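Local coordinates for protein RNA-dependent RNA polymerase (Toscana virus, PDB 6QW0) that probably cleaves capped host mRNAs through the metal-dependent cap-snatching endonuclease at the N-terminus of the viral L protein, yielding primers for viral transcription, at residues P12-T17 with S158-S164; A35-K39 with D198-L203; Y24-I28 with V186-F191; K78-F83 with F129-M133; P20-Y24 with A136-D140. The contacts are given in a common frame with arbitrary orientation. Residue numbers count along the deposited sequence, not the author numbering.

Contact 1: residues P12-T17 with S158-S164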
# COMPACT_ATOMS: atom_id res chain seq x y z
N PRO A 12 1.89 23.40 12.35
CA PRO A 12 3.15 22.90 11.79
C PRO A 12 3.45 23.56 10.46
O PRO A 12 2.58 24.12 9.80
CB PRO A 12 2.90 21.41 11.61
CG PRO A 12 1.41 21.30 11.43
CD PRO A 12 0.80 22.41 12.25
N VAL A 13 4.73 23.46 10.05
CA VAL A 13 5.13 23.98 8.74
C VAL A 13 4.33 23.26 7.66
O VAL A 13 4.28 22.03 7.62
CB VAL A 13 6.64 23.79 8.52
CG1 VAL A 13 7.00 24.08 7.06
CG2 VAL A 13 7.44 24.68 9.45
N ARG A 14 3.71 24.04 6.79
CA ARG A 14 2.89 23.51 5.70
C ARG A 14 3.79 23.27 4.50
O ARG A 14 4.16 24.21 3.78
CB ARG A 14 1.76 24.48 5.38
CG ARG A 14 0.76 24.64 6.53
CD ARG A 14 -0.18 25.83 6.30
NE ARG A 14 0.54 27.10 6.31
CZ ARG A 14 0.77 27.84 5.23
NH1 ARG A 14 0.32 27.47 4.03
NH2 ARG A 14 1.44 28.98 5.35
N ALA A 15 4.17 22.01 4.30
CA ALA A 15 5.10 21.64 3.24
C ALA A 15 4.96 20.16 2.99
O ALA A 15 4.35 19.43 3.78
CB ALA A 15 6.56 21.96 3.61
N LEU A 16 5.53 19.72 1.87
CA LEU A 16 5.57 18.31 1.51
C LEU A 16 6.90 17.69 1.95
O LEU A 16 7.97 18.21 1.62
CB LEU A 16 5.40 18.15 0.00
CG LEU A 16 5.57 16.74 -0.58
CD1 LEU A 16 4.54 15.81 0.03
CD2 LEU A 16 5.45 16.77 -2.11
N THR A 17 6.82 16.59 2.70
CA THR A 17 8.00 15.80 3.10
C THR A 17 8.01 14.50 2.33
O THR A 17 6.99 13.79 2.29
CB THR A 17 7.99 15.53 4.60
OG1 THR A 17 7.99 16.76 5.33
CG2 THR A 17 9.19 14.68 5.03
N SER A 158 -0.26 20.47 0.38
CA SER A 158 0.56 20.70 1.56
C SER A 158 0.47 22.14 2.05
O SER A 158 0.88 22.41 3.18
CB SER A 158 2.03 20.30 1.29
OG SER A 158 2.74 21.25 0.50
N ALA A 159 -0.07 23.04 1.23
CA ALA A 159 -0.30 24.41 1.67
C ALA A 159 -1.42 24.49 2.69
O ALA A 159 -1.52 25.49 3.41
CB ALA A 159 -0.64 25.28 0.48
N ILE A 160 -2.27 23.46 2.75
CA ILE A 160 -3.41 23.41 3.66
C ILE A 160 -3.02 22.70 4.94
O ILE A 160 -3.17 23.25 6.04
CB ILE A 160 -4.60 22.72 2.98
CG1 ILE A 160 -5.00 23.48 1.72
CG2 ILE A 160 -5.78 22.58 3.95
CD1 ILE A 160 -6.10 22.83 0.98
N LYS A 161 -2.50 21.47 4.82
CA LYS A 161 -1.98 20.71 5.94
C LYS A 161 -0.70 20.05 5.43
O LYS A 161 -0.67 19.59 4.28
CB LYS A 161 -2.94 19.63 6.45
CG LYS A 161 -4.27 20.16 6.93
CD LYS A 161 -5.29 19.04 7.13
CE LYS A 161 -6.65 19.60 7.51
NZ LYS A 161 -7.77 18.73 7.04
N PRO A 162 0.33 19.95 6.26
CA PRO A 162 1.56 19.28 5.83
C PRO A 162 1.28 17.83 5.46
O PRO A 162 0.49 17.14 6.11
CB PRO A 162 2.48 19.40 7.04
CG PRO A 162 1.58 19.61 8.19
CD PRO A 162 0.40 20.37 7.67
N ILE A 163 1.93 17.38 4.39
CA ILE A 163 1.78 16.02 3.89
C ILE A 163 3.14 15.34 3.90
O ILE A 163 4.15 15.95 3.52
CB ILE A 163 1.18 16.01 2.47
CG1 ILE A 163 -0.26 16.52 2.48
CG2 ILE A 163 1.26 14.59 1.83
CD1 ILE A 163 -0.84 16.74 1.07
N SER A 164 3.17 14.06 4.29
CA SER A 164 4.32 13.19 4.02
C SER A 164 3.85 12.12 3.05
O SER A 164 2.78 11.53 3.25
CB SER A 164 4.86 12.57 5.31
OG SER A 164 5.39 13.57 6.16

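Contact 2: residues A35-K39 with D198-L203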
# COMPACT_ATOMS: atom_id res chain seq x y z
N ALA A 35 -1.77 -23.86 1.09
CA ALA A 35 -2.56 -24.33 -0.03
C ALA A 35 -3.78 -23.43 -0.23
O ALA A 35 -4.22 -22.74 0.68
CB ALA A 35 -3.03 -25.76 0.20
N TYR A 36 -4.32 -23.47 -1.45
CA TYR A 36 -5.53 -22.73 -1.78
C TYR A 36 -6.38 -23.58 -2.72
O TYR A 36 -5.86 -24.34 -3.53
CB TYR A 36 -5.23 -21.35 -2.44
CG TYR A 36 -4.19 -21.41 -3.54
CD1 TYR A 36 -2.83 -21.29 -3.25
CD2 TYR A 36 -4.56 -21.61 -4.87
CE1 TYR A 36 -1.87 -21.37 -4.25
CE2 TYR A 36 -3.59 -21.69 -5.88
CZ TYR A 36 -2.25 -21.58 -5.56
OH TYR A 36 -1.29 -21.67 -6.55
N VAL A 37 -7.70 -23.44 -2.59
CA VAL A 37 -8.66 -24.10 -3.47
C VAL A 37 -9.52 -23.02 -4.09
O VAL A 37 -10.15 -22.24 -3.37
CB VAL A 37 -9.52 -25.13 -2.72
CG1 VAL A 37 -10.51 -25.80 -3.68
CG2 VAL A 37 -8.65 -26.17 -2.02
N ILE A 38 -9.54 -22.96 -5.42
CA ILE A 38 -10.32 -21.97 -6.16
C ILE A 38 -11.53 -22.67 -6.77
O ILE A 38 -11.38 -23.70 -7.43
CB ILE A 38 -9.48 -21.30 -7.26
CG1 ILE A 38 -8.26 -20.61 -6.65
CG2 ILE A 38 -10.34 -20.32 -8.05
CD1 ILE A 38 -7.26 -20.11 -7.68
N LYS A 39 -12.71 -22.08 -6.57
CA LYS A 39 -13.96 -22.61 -7.10
C LYS A 39 -14.74 -21.50 -7.78
O LYS A 39 -14.68 -20.34 -7.37
CB LYS A 39 -14.81 -23.25 -6.00
CG LYS A 39 -14.14 -24.39 -5.25
CD LYS A 39 -14.03 -25.63 -6.12
N ASP A 198 0.76 -16.59 -7.35
CA ASP A 198 0.38 -17.98 -7.58
C ASP A 198 -1.11 -18.09 -7.84
O ASP A 198 -1.55 -18.78 -8.77
CB ASP A 198 0.77 -18.85 -6.38
CG ASP A 198 2.27 -19.14 -6.31
OD1 ASP A 198 2.97 -19.02 -7.34
OD2 ASP A 198 2.74 -19.52 -5.21
N ILE A 199 -1.92 -17.42 -7.01
CA ILE A 199 -3.37 -17.49 -7.16
C ILE A 199 -3.80 -16.84 -8.46
O ILE A 199 -4.64 -17.36 -9.19
CB ILE A 199 -4.06 -16.85 -5.94
CG1 ILE A 199 -3.81 -17.68 -4.68
CG2 ILE A 199 -5.56 -16.67 -6.19
CD1 ILE A 199 -4.21 -16.97 -3.40
N PHE A 200 -3.21 -15.68 -8.77
CA PHE A 200 -3.60 -14.95 -9.97
C PHE A 200 -3.35 -15.75 -11.24
O PHE A 200 -4.15 -15.70 -12.18
CB PHE A 200 -2.84 -13.62 -10.03
CG PHE A 200 -3.21 -12.78 -11.21
CD1 PHE A 200 -4.42 -12.10 -11.23
CD2 PHE A 200 -2.36 -12.67 -12.30
CE1 PHE A 200 -4.77 -11.32 -12.32
CE2 PHE A 200 -2.71 -11.90 -13.39
CZ PHE A 200 -3.91 -11.22 -13.40
N GLU A 201 -2.25 -16.50 -11.29
CA GLU A 201 -1.95 -17.26 -12.50
C GLU A 201 -3.00 -18.34 -12.74
O GLU A 201 -3.30 -18.68 -13.89
CB GLU A 201 -0.56 -17.88 -12.41
CG GLU A 201 -0.07 -18.47 -13.73
CD GLU A 201 1.07 -19.45 -13.55
OE1 GLU A 201 1.94 -19.21 -12.68
OE2 GLU A 201 1.11 -20.47 -14.27
N GLU A 202 -3.58 -18.88 -11.67
CA GLU A 202 -4.64 -19.87 -11.82
C GLU A 202 -6.01 -19.21 -12.00
O GLU A 202 -6.88 -19.78 -12.66
CB GLU A 202 -4.63 -20.83 -10.62
CG GLU A 202 -3.36 -21.71 -10.60
CD GLU A 202 -3.28 -22.69 -9.44
OE1 GLU A 202 -4.32 -23.28 -9.06
OE2 GLU A 202 -2.16 -22.90 -8.92
N LEU A 203 -6.20 -18.00 -11.46
CA LEU A 203 -7.45 -17.28 -11.67
C LEU A 203 -7.59 -16.82 -13.12
O LEU A 203 -8.70 -16.85 -13.68
CB LEU A 203 -7.53 -16.08 -10.74
CG LEU A 203 -7.88 -16.32 -9.27
CD1 LEU A 203 -7.93 -14.98 -8.55
CD2 LEU A 203 -9.21 -17.04 -9.16
O HOH W 1 -5.98 -24.13 -6.73

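Contact 3: residues Y24-I28 with V186-F191. With SO4 (sulfate ion), chain E.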
# COMPACT_ATOMS: atom_id res chain seq x y z
N TYR A 24 14.88 -3.01 0.42
CA TYR A 24 14.78 -4.05 1.43
C TYR A 24 14.77 -5.40 0.73
O TYR A 24 14.10 -5.56 -0.29
CB TYR A 24 13.50 -3.94 2.24
CG TYR A 24 13.34 -2.69 3.07
CD1 TYR A 24 13.80 -2.64 4.37
CD2 TYR A 24 12.68 -1.58 2.56
CE1 TYR A 24 13.63 -1.52 5.15
CE2 TYR A 24 12.51 -0.44 3.35
CZ TYR A 24 12.98 -0.44 4.64
OH TYR A 24 12.82 0.66 5.46
N GLU A 25 15.50 -6.36 1.27
CA GLU A 25 15.48 -7.72 0.73
C GLU A 25 14.65 -8.61 1.64
O GLU A 25 14.73 -8.51 2.86
CB GLU A 25 16.89 -8.28 0.59
CG GLU A 25 17.70 -7.65 -0.55
CD GLU A 25 18.19 -6.25 -0.22
OE1 GLU A 25 18.05 -5.35 -1.08
OE2 GLU A 25 18.72 -6.04 0.89
N SER A 26 13.85 -9.49 1.03
CA SER A 26 13.11 -10.46 1.83
C SER A 26 14.07 -11.51 2.39
O SER A 26 15.19 -11.71 1.91
CB SER A 26 12.01 -11.13 1.01
OG SER A 26 12.48 -11.65 -0.22
N SER A 27 13.61 -12.18 3.44
CA SER A 27 14.37 -13.22 4.12
C SER A 27 13.40 -14.33 4.53
O SER A 27 13.37 -14.78 5.68
CB SER A 27 15.13 -12.65 5.32
OG SER A 27 14.23 -12.13 6.29
N ILE A 28 12.58 -14.75 3.58
CA ILE A 28 11.54 -15.73 3.88
C ILE A 28 12.15 -17.11 3.98
O ILE A 28 11.77 -17.92 4.83
CB ILE A 28 10.43 -15.66 2.80
CG1 ILE A 28 9.68 -14.33 2.88
CG2 ILE A 28 9.47 -16.82 2.96
CD1 ILE A 28 8.84 -14.06 1.64
N VAL A 186 8.68 -6.48 5.91
CA VAL A 186 9.06 -6.72 4.52
C VAL A 186 8.63 -8.11 4.09
O VAL A 186 8.03 -8.29 3.02
CB VAL A 186 10.58 -6.53 4.35
CG1 VAL A 186 11.05 -7.02 2.97
CG2 VAL A 186 10.98 -5.07 4.59
N ASN A 187 8.93 -9.10 4.92
CA ASN A 187 8.59 -10.49 4.60
C ASN A 187 7.09 -10.70 4.45
O ASN A 187 6.66 -11.51 3.61
CB ASN A 187 9.15 -11.42 5.67
CG ASN A 187 10.65 -11.62 5.54
OD1 ASN A 187 11.26 -11.23 4.55
ND2 ASN A 187 11.24 -12.25 6.55
N GLU A 188 6.26 -10.02 5.25
CA GLU A 188 4.82 -10.22 5.12
C GLU A 188 4.31 -9.69 3.79
O GLU A 188 3.51 -10.35 3.11
CB GLU A 188 4.08 -9.56 6.29
CG GLU A 188 2.62 -10.01 6.44
CD GLU A 188 2.49 -11.44 6.96
OE1 GLU A 188 3.51 -12.00 7.41
OE2 GLU A 188 1.38 -11.99 6.88
N ILE A 189 4.78 -8.51 3.38
CA ILE A 189 4.40 -7.97 2.08
C ILE A 189 4.85 -8.90 0.95
O ILE A 189 4.07 -9.25 0.06
CB ILE A 189 4.98 -6.55 1.91
CG1 ILE A 189 4.28 -5.59 2.89
CG2 ILE A 189 4.83 -6.07 0.47
CD1 ILE A 189 5.14 -4.39 3.29
N VAL A 190 6.12 -9.31 0.97
CA VAL A 190 6.64 -10.18 -0.08
C VAL A 190 5.94 -11.53 -0.06
O VAL A 190 5.54 -12.05 -1.11
CB VAL A 190 8.17 -10.32 0.04
CG1 VAL A 190 8.69 -11.32 -1.00
CG2 VAL A 190 8.86 -8.98 -0.14
N PHE A 191 5.75 -12.11 1.12
CA PHE A 191 5.06 -13.40 1.22
C PHE A 191 3.66 -13.33 0.61
O PHE A 191 3.24 -14.22 -0.14
CB PHE A 191 5.01 -13.84 2.68
CG PHE A 191 4.51 -15.24 2.88
CD1 PHE A 191 3.15 -15.49 3.03
CD2 PHE A 191 5.40 -16.30 2.94
CE1 PHE A 191 2.68 -16.78 3.23
CE2 PHE A 191 4.93 -17.60 3.14
CZ PHE A 191 3.58 -17.84 3.29
S SO4 E . 14.05 -14.99 0.24
O1 SO4 E . 14.45 -15.88 1.32
O2 SO4 E . 13.47 -15.76 -0.85
O3 SO4 E . 15.22 -14.25 -0.23
O4 SO4 E . 13.06 -14.06 0.76
O HOH W 2 13.47 -9.29 5.62

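Contact 4: residues K78-F83 with F129-M133. With MN3 (manganese (III) ion), chain C; SO4 (sulfate ion), chain G.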
# COMPACT_ATOMS: atom_id res chain seq x y z
N LYS A 78 -3.87 -8.95 -7.44
CA LYS A 78 -2.51 -9.06 -6.90
C LYS A 78 -2.20 -7.88 -6.00
O LYS A 78 -1.67 -8.05 -4.90
CB LYS A 78 -1.49 -9.16 -8.03
CG LYS A 78 -1.35 -10.55 -8.63
CD LYS A 78 -0.24 -10.62 -9.68
CE LYS A 78 -0.56 -9.74 -10.88
NZ LYS A 78 0.52 -9.80 -11.91
N HIS A 79 -2.55 -6.67 -6.44
CA HIS A 79 -2.27 -5.47 -5.65
C HIS A 79 -3.06 -5.48 -4.35
O HIS A 79 -2.49 -5.29 -3.26
CB HIS A 79 -2.61 -4.25 -6.52
CG HIS A 79 -2.59 -2.93 -5.80
ND1 HIS A 79 -3.62 -2.51 -4.99
CD2 HIS A 79 -1.70 -1.92 -5.84
CE1 HIS A 79 -3.35 -1.29 -4.53
NE2 HIS A 79 -2.19 -0.91 -5.04
N ASP A 80 -4.37 -5.73 -4.43
CA ASP A 80 -5.22 -5.62 -3.26
C ASP A 80 -4.91 -6.71 -2.24
O ASP A 80 -4.90 -6.45 -1.04
CB ASP A 80 -6.69 -5.66 -3.69
CG ASP A 80 -7.11 -4.38 -4.37
OD1 ASP A 80 -6.31 -3.42 -4.40
OD2 ASP A 80 -8.25 -4.32 -4.89
N PHE A 81 -4.64 -7.94 -2.70
CA PHE A 81 -4.31 -9.00 -1.75
C PHE A 81 -2.97 -8.75 -1.08
O PHE A 81 -2.83 -8.95 0.13
CB PHE A 81 -4.31 -10.37 -2.45
CG PHE A 81 -4.09 -11.54 -1.52
CD1 PHE A 81 -2.82 -12.00 -1.26
CD2 PHE A 81 -5.17 -12.18 -0.92
CE1 PHE A 81 -2.61 -13.07 -0.40
CE2 PHE A 81 -4.96 -13.25 -0.06
CZ PHE A 81 -3.68 -13.70 0.20
N THR A 82 -1.97 -8.31 -1.85
CA THR A 82 -0.64 -8.12 -1.28
C THR A 82 -0.68 -7.20 -0.07
O THR A 82 -0.06 -7.48 0.96
CB THR A 82 0.31 -7.55 -2.34
OG1 THR A 82 0.50 -8.52 -3.37
CG2 THR A 82 1.64 -7.17 -1.72
N PHE A 83 -1.42 -6.09 -0.18
CA PHE A 83 -1.38 -5.05 0.83
C PHE A 83 -2.61 -5.07 1.73
O PHE A 83 -2.80 -4.14 2.53
CB PHE A 83 -1.22 -3.69 0.14
CG PHE A 83 0.07 -3.57 -0.63
CD1 PHE A 83 1.25 -3.30 0.02
CD2 PHE A 83 0.09 -3.76 -2.01
CE1 PHE A 83 2.46 -3.21 -0.68
CE2 PHE A 83 1.30 -3.67 -2.72
CZ PHE A 83 2.48 -3.39 -2.05
N PHE A 129 0.61 2.07 -2.70
CA PHE A 129 1.13 0.72 -2.88
C PHE A 129 1.29 0.42 -4.36
O PHE A 129 0.49 0.86 -5.19
CB PHE A 129 0.19 -0.34 -2.28
CG PHE A 129 -0.30 -0.07 -0.88
CD1 PHE A 129 0.55 0.32 0.14
CD2 PHE A 129 -1.64 -0.29 -0.58
CE1 PHE A 129 0.05 0.54 1.43
CE2 PHE A 129 -2.14 -0.07 0.70
CZ PHE A 129 -1.29 0.34 1.70
N THR A 130 2.29 -0.39 -4.70
CA THR A 130 2.42 -0.80 -6.09
C THR A 130 3.21 -2.10 -6.13
O THR A 130 3.81 -2.51 -5.13
CB THR A 130 3.05 0.31 -6.95
OG1 THR A 130 2.94 -0.01 -8.35
CG2 THR A 130 4.51 0.51 -6.59
N THR A 131 3.11 -2.80 -7.26
CA THR A 131 3.77 -4.09 -7.45
C THR A 131 4.56 -4.06 -8.75
O THR A 131 4.38 -3.18 -9.59
CB THR A 131 2.76 -5.25 -7.52
OG1 THR A 131 2.00 -5.13 -8.74
CG2 THR A 131 1.80 -5.22 -6.34
N THR A 132 5.44 -5.04 -8.91
CA THR A 132 6.12 -5.25 -10.18
C THR A 132 6.39 -6.74 -10.34
O THR A 132 6.67 -7.43 -9.36
CB THR A 132 7.43 -4.46 -10.29
OG1 THR A 132 8.02 -4.72 -11.58
CG2 THR A 132 8.42 -4.87 -9.21
N MSE A 133 6.32 -7.22 -11.58
CA MSE A 133 6.70 -8.59 -11.88
C MSE A 133 8.19 -8.70 -12.21
O MSE A 133 8.69 -9.78 -12.52
CB MSE A 133 5.85 -9.13 -13.03
CG MSE A 133 4.36 -9.16 -12.75
SE MSE A 133 3.93 -10.45 -11.36
CE MSE A 133 4.46 -12.08 -12.31
MN MN3 C . -1.72 1.31 -5.48
S SO4 G . 0.04 -1.97 -9.48
O1 SO4 G . 0.11 -3.09 -8.55
O2 SO4 G . -1.32 -1.87 -9.98
O3 SO4 G . 0.42 -0.71 -8.83
O4 SO4 G . 0.95 -2.23 -10.59
O HOH W 3 2.23 -7.43 -10.45
O HOH W 4 -3.75 1.57 -6.66
O HOH W 5 -1.38 1.00 -7.79

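Contact 5: residues P20-Y24 with A136-D140. With SO4 (sulfate ion), chain F.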
# COMPACT_ATOMS: atom_id res chain seq x y z
N PRO A 20 13.53 9.39 1.94
CA PRO A 20 14.21 8.70 0.83
C PRO A 20 13.78 7.25 0.71
O PRO A 20 13.57 6.56 1.71
CB PRO A 20 15.70 8.82 1.19
CG PRO A 20 15.71 9.09 2.68
CD PRO A 20 14.45 9.86 2.98
N LEU A 21 13.66 6.78 -0.53
CA LEU A 21 13.37 5.38 -0.79
C LEU A 21 14.55 4.51 -0.40
O LEU A 21 15.71 4.86 -0.65
CB LEU A 21 13.03 5.16 -2.27
CG LEU A 21 11.75 5.81 -2.80
CD1 LEU A 21 11.76 5.78 -4.31
CD2 LEU A 21 10.46 5.15 -2.24
N ARG A 22 14.24 3.38 0.22
CA ARG A 22 15.22 2.38 0.63
C ARG A 22 14.90 1.05 -0.02
O ARG A 22 13.73 0.72 -0.26
CB ARG A 22 15.23 2.22 2.16
CG ARG A 22 15.60 3.52 2.91
CD ARG A 22 15.32 3.41 4.41
NE ARG A 22 15.81 2.15 4.94
CZ ARG A 22 15.67 1.76 6.21
NH1 ARG A 22 15.05 2.54 7.09
NH2 ARG A 22 16.14 0.58 6.59
N ARG A 23 15.94 0.26 -0.25
CA ARG A 23 15.77 -1.10 -0.76
C ARG A 23 15.84 -2.10 0.38
O ARG A 23 16.75 -2.03 1.22
CB ARG A 23 16.81 -1.44 -1.82
CG ARG A 23 16.84 -0.46 -2.99
CD ARG A 23 17.39 -1.11 -4.25
NE ARG A 23 17.18 -0.25 -5.41
CZ ARG A 23 17.43 -0.61 -6.66
NH1 ARG A 23 17.89 -1.83 -6.92
NH2 ARG A 23 17.21 0.24 -7.64
N TYR A 24 14.88 -3.01 0.42
CA TYR A 24 14.78 -4.05 1.43
C TYR A 24 14.77 -5.40 0.73
O TYR A 24 14.10 -5.56 -0.29
CB TYR A 24 13.50 -3.94 2.24
CG TYR A 24 13.34 -2.69 3.07
CD1 TYR A 24 13.80 -2.64 4.37
CD2 TYR A 24 12.68 -1.58 2.56
CE1 TYR A 24 13.63 -1.52 5.15
CE2 TYR A 24 12.51 -0.44 3.35
CZ TYR A 24 12.98 -0.44 4.64
OH TYR A 24 12.82 0.66 5.46
N ALA A 136 14.43 -5.77 -8.56
CA ALA A 136 14.47 -4.65 -7.62
C ALA A 136 14.59 -3.32 -8.35
O ALA A 136 13.99 -2.32 -7.92
CB ALA A 136 15.62 -4.84 -6.63
N ASN A 137 15.36 -3.27 -9.44
CA ASN A 137 15.40 -2.05 -10.24
C ASN A 137 14.02 -1.71 -10.79
O ASN A 137 13.64 -0.54 -10.86
CB ASN A 137 16.42 -2.18 -11.38
CG ASN A 137 17.86 -2.06 -10.89
OD1 ASN A 137 18.14 -1.40 -9.90
ND2 ASN A 137 18.78 -2.72 -11.61
N SER A 138 13.25 -2.73 -11.19
CA SER A 138 11.89 -2.47 -11.64
C SER A 138 11.04 -1.91 -10.51
O SER A 138 10.19 -1.03 -10.74
CB SER A 138 11.27 -3.75 -12.20
OG SER A 138 10.01 -3.47 -12.80
N ALA A 139 11.24 -2.41 -9.28
CA ALA A 139 10.49 -1.91 -8.14
C ALA A 139 10.84 -0.46 -7.84
O ALA A 139 9.96 0.33 -7.48
CB ALA A 139 10.75 -2.77 -6.90
N ASP A 140 12.12 -0.09 -7.97
CA ASP A 140 12.48 1.31 -7.76
C ASP A 140 11.82 2.20 -8.81
O ASP A 140 11.32 3.28 -8.48
CB ASP A 140 13.99 1.50 -7.77
CG ASP A 140 14.38 2.96 -7.66
OD1 ASP A 140 14.57 3.46 -6.53
OD2 ASP A 140 14.44 3.64 -8.71
S SO4 F . 16.81 -8.92 -7.66
O1 SO4 F . 15.48 -9.53 -7.66
O2 SO4 F . 17.35 -8.96 -6.30
O3 SO4 F . 16.71 -7.53 -8.10
O4 SO4 F . 17.67 -9.66 -8.57

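Contact 1: residues P12-T17 with S158-S164
Pro-162 lies under the turn of backbone that leads into strand 16-17: its ring meets that of Pro-12, CG to CG at 3.7 Å, and its CB comes within 3.2 Å of Val-13 O. Next to this proline pair, Arg-14 turns its side chain back over the 158-160 turn. Its CB lies 3.1 Å from Ser-158 O, and its guanidinium donates from NH1 to Ala-159 O (2.8 Å), taking up a carbonyl of a turn that lacks regular helical bonds. Past Arg-14 the two backbones run side by side as parallel strands. Ile-163 N donates to Ala-15 O at 3.2 Å, and Thr-17 N donates to Ile-163 O at 2.9 Å, so that Ile-163 is bonded through both its NH and its CO, the usual parallel pattern. A CA-H...O contact from Ser-164 CA to Thr-17 O (3.2 Å) continues the pairing. Leu-16 and Ile-163 share one face of the sheet, CD1 to CG2 at 3.9 Å, while Thr-17 and Ser-164 share the other. Strand 16-17 thus adds to one edge of strand 163-171, whose other edge bonds to strand 124-131 through Val-124 and Val-126. On the face of Leu-16, helix 136-157 packs through Cys-154 and Leu-155, and Phe-98 of helix 94-98 reaches Ile-163 from the same side of the sheet.

Contact 2: residues A35-K39 with D198-L203
Tyr-36 of strand 36-39 makes the main polar link to helix 198-203. A chi1 near +47° (p) brings its ring over Ile-199, whose CG1 sits 3.9 Å from the ring centroid and 8° off the normal, a CH-pi contact. At its far end, Tyr-36 OH donates to Glu-202 OE2 at 2.8 Å and also lies 3.5 Å from Asp-198 CB. A water joins the backbone to the same carboxylate, donating to Tyr-36 O (3.2 Å) and Glu-202 OE1 (3.0 Å). Val-37 points away, and Ile-38 returns to the helix. Its CD1 meets Ile-199 CG2 at 4.1 Å and Glu-202 CB at 4.0 Å, while Ile-38 CG2 touches Leu-203 CD2 at 3.6 Å. The axes of the two segments approach to 10.2 Å at only 26°, so the two inward-facing strand residues follow one face of the helix, from Asp-198 and Ile-199 to Glu-202 and Leu-203, about one turn on. Strand 36-39 edges a three-stranded antiparallel sheet, whose Ile-47 also touches Ile-199. The end of helix 183-203 is thus held to this small sheet by an apolar strip, bordered by a glutamate that engages a tyrosine hydroxyl and, through water, its carbonyl.

Contact 3: residues Y24-I28 with V186-F191
Valines and an isoleucine form the apolar part of this contact, where the end of strand 22-25 and the loop after it lie along helix 183-203. Val-186 CG2 packs on Tyr-24 CB at 3.6 Å. One turn later, Val-190 CG1 meets Ile-28 CD1 at 3.8 Å and Ser-26 CB at 3.9 Å; Ile-28 CD1 also reaches Phe-191 CB at 4.0 Å. Val-190 also touches Val-170 and Val-175 of the central sheet, so its side chain joins helix, sheet and loop in one apolar cluster. Farther out, Asn-187 grips Ser-27 twice: Ser-27 N donates to Asn-187 OD1 (2.8 Å), and Asn-187 ND2 donates to Ser-27 OG (3.0 Å). A water lies against the pair, 3.0 Å from Ser-27 OG. At the outer edge a sulfate, probably from the crystallisation liquor, accepts at its O4 from Ser-26 OG (2.7 Å) and Ile-28 N (2.9 Å), and is also bound by Tyr-29 N and Arg-194. One amide side chain thus serves as both acceptor and donor to a single serine, tying the loop to the helix just after the strand ends, while the neighbouring NH and hydroxyl groups face outward and form a small anion-binding spot.

Contact 4: residues K78-F83 with F129-M133
A manganese ion bridges the two segments: His-79 NE2 from helix 77-82 and the carbonyl O of Phe-129 from strand 124-131 both bind it at 2.3 Å, so these two atoms sit 3.2 Å apart as fellow ligands and not as a hydrogen-bonded pair. Two waters at 2.4 Å, with Asp-114 and Glu-128, complete the coordination. The imidazole is oriented from its other side, His-79 ND1 donating to Asp-80 OD1 at 2.9 Å. Next to the metal ligands, the rings of Phe-83 and Phe-129 form an offset stack, centroids 4.5 Å apart and planes at 6°. Each CB lies over the other ring, most closely Phe-129 CB at 3.5 Å from the Phe-83 centroid. Thr-131 CG2 fills the space beside His-79 CA (4.1 Å). A sulfate, probably from the crystallisation liquor, accepts from Thr-130 OG1 at its O3 (2.7 Å) and from Thr-131 OG1 at its O1 (2.8 Å); O3 also accepts from a metal-bound water at 2.7 Å. A histidine from a helix, an aspartate just before strand 115-118, a glutamate on the paired strand 124-131 and a backbone carbonyl gathered on one metal match the active site of the His-containing cap-snatching endonucleases of the PD-(D/E)XK superfamily.

Contact 5: residues P20-Y24 with A136-D140
Arg-23 donates from both NH1 (3.0 Å) and NH2 (2.9 Å) to Asn-137 OD1, so a single amide oxygen, lying near the guanidinium plane, accepts two hydrogen bonds. Asp-140 plays a lesser part: Arg-23 NH2 stands 4.3 Å from Asp-140 OD1, beyond a salt bridge, and the carboxylate pairs instead with Arg-144 of its own helix. The N-terminal end of that helix binds a sulfate, probably from the crystallisation liquor, Ala-136 N donating to its O3 at 2.9 Å. Helix 136-157 crosses one face of the central sheet, and strand 22-25, paired antiparallel with strand 174-177, runs past its first turn, in the alpha/beta architecture of the PD-(D/E)XK nucleases. The axes of segments 22-24 and 136-140 approach to 10.1 Å at 142°, a gap spanned largely by the extended Arg-23 side chain. One face of the guanidinium covers the first turn of the helix, Arg-23 NH1 lying 3.8 Å from Ala-136 CB, and Arg-23 NH2 is 3.5 Å from Asp-140 CB. Farther along, Leu-21 CD1 reaches Asp-140 OD1 at 4.3 Å, and the leucine also packs on Ala-143, Arg-144 and Ile-147 of the same helix and on Val-176 of the sheet.

Overall arrangement
Contacts 1, 3, 4 and 5 reach the same mixed sheet, whereas contact 2 joins the end of helix 183-203 to a separate three-stranded sheet. Contacts 1 and 2 mark opposite sides of the molecule, their centres 43 Å apart. Contacts 3 and 5 share Tyr-24 on strand 22-25, and contacts 2 and 3 share helix 183-203. The centre of contact 4 lies about 8 Å from the centre of the chain, its segments coming between those of every other contact in sequence; it touches contacts 2, 3 and 5. N-terminal strands, up to 36-39, thus meet the second half of the chain around a core that holds the manganese site, with contacts 1 and 2 at its far ends.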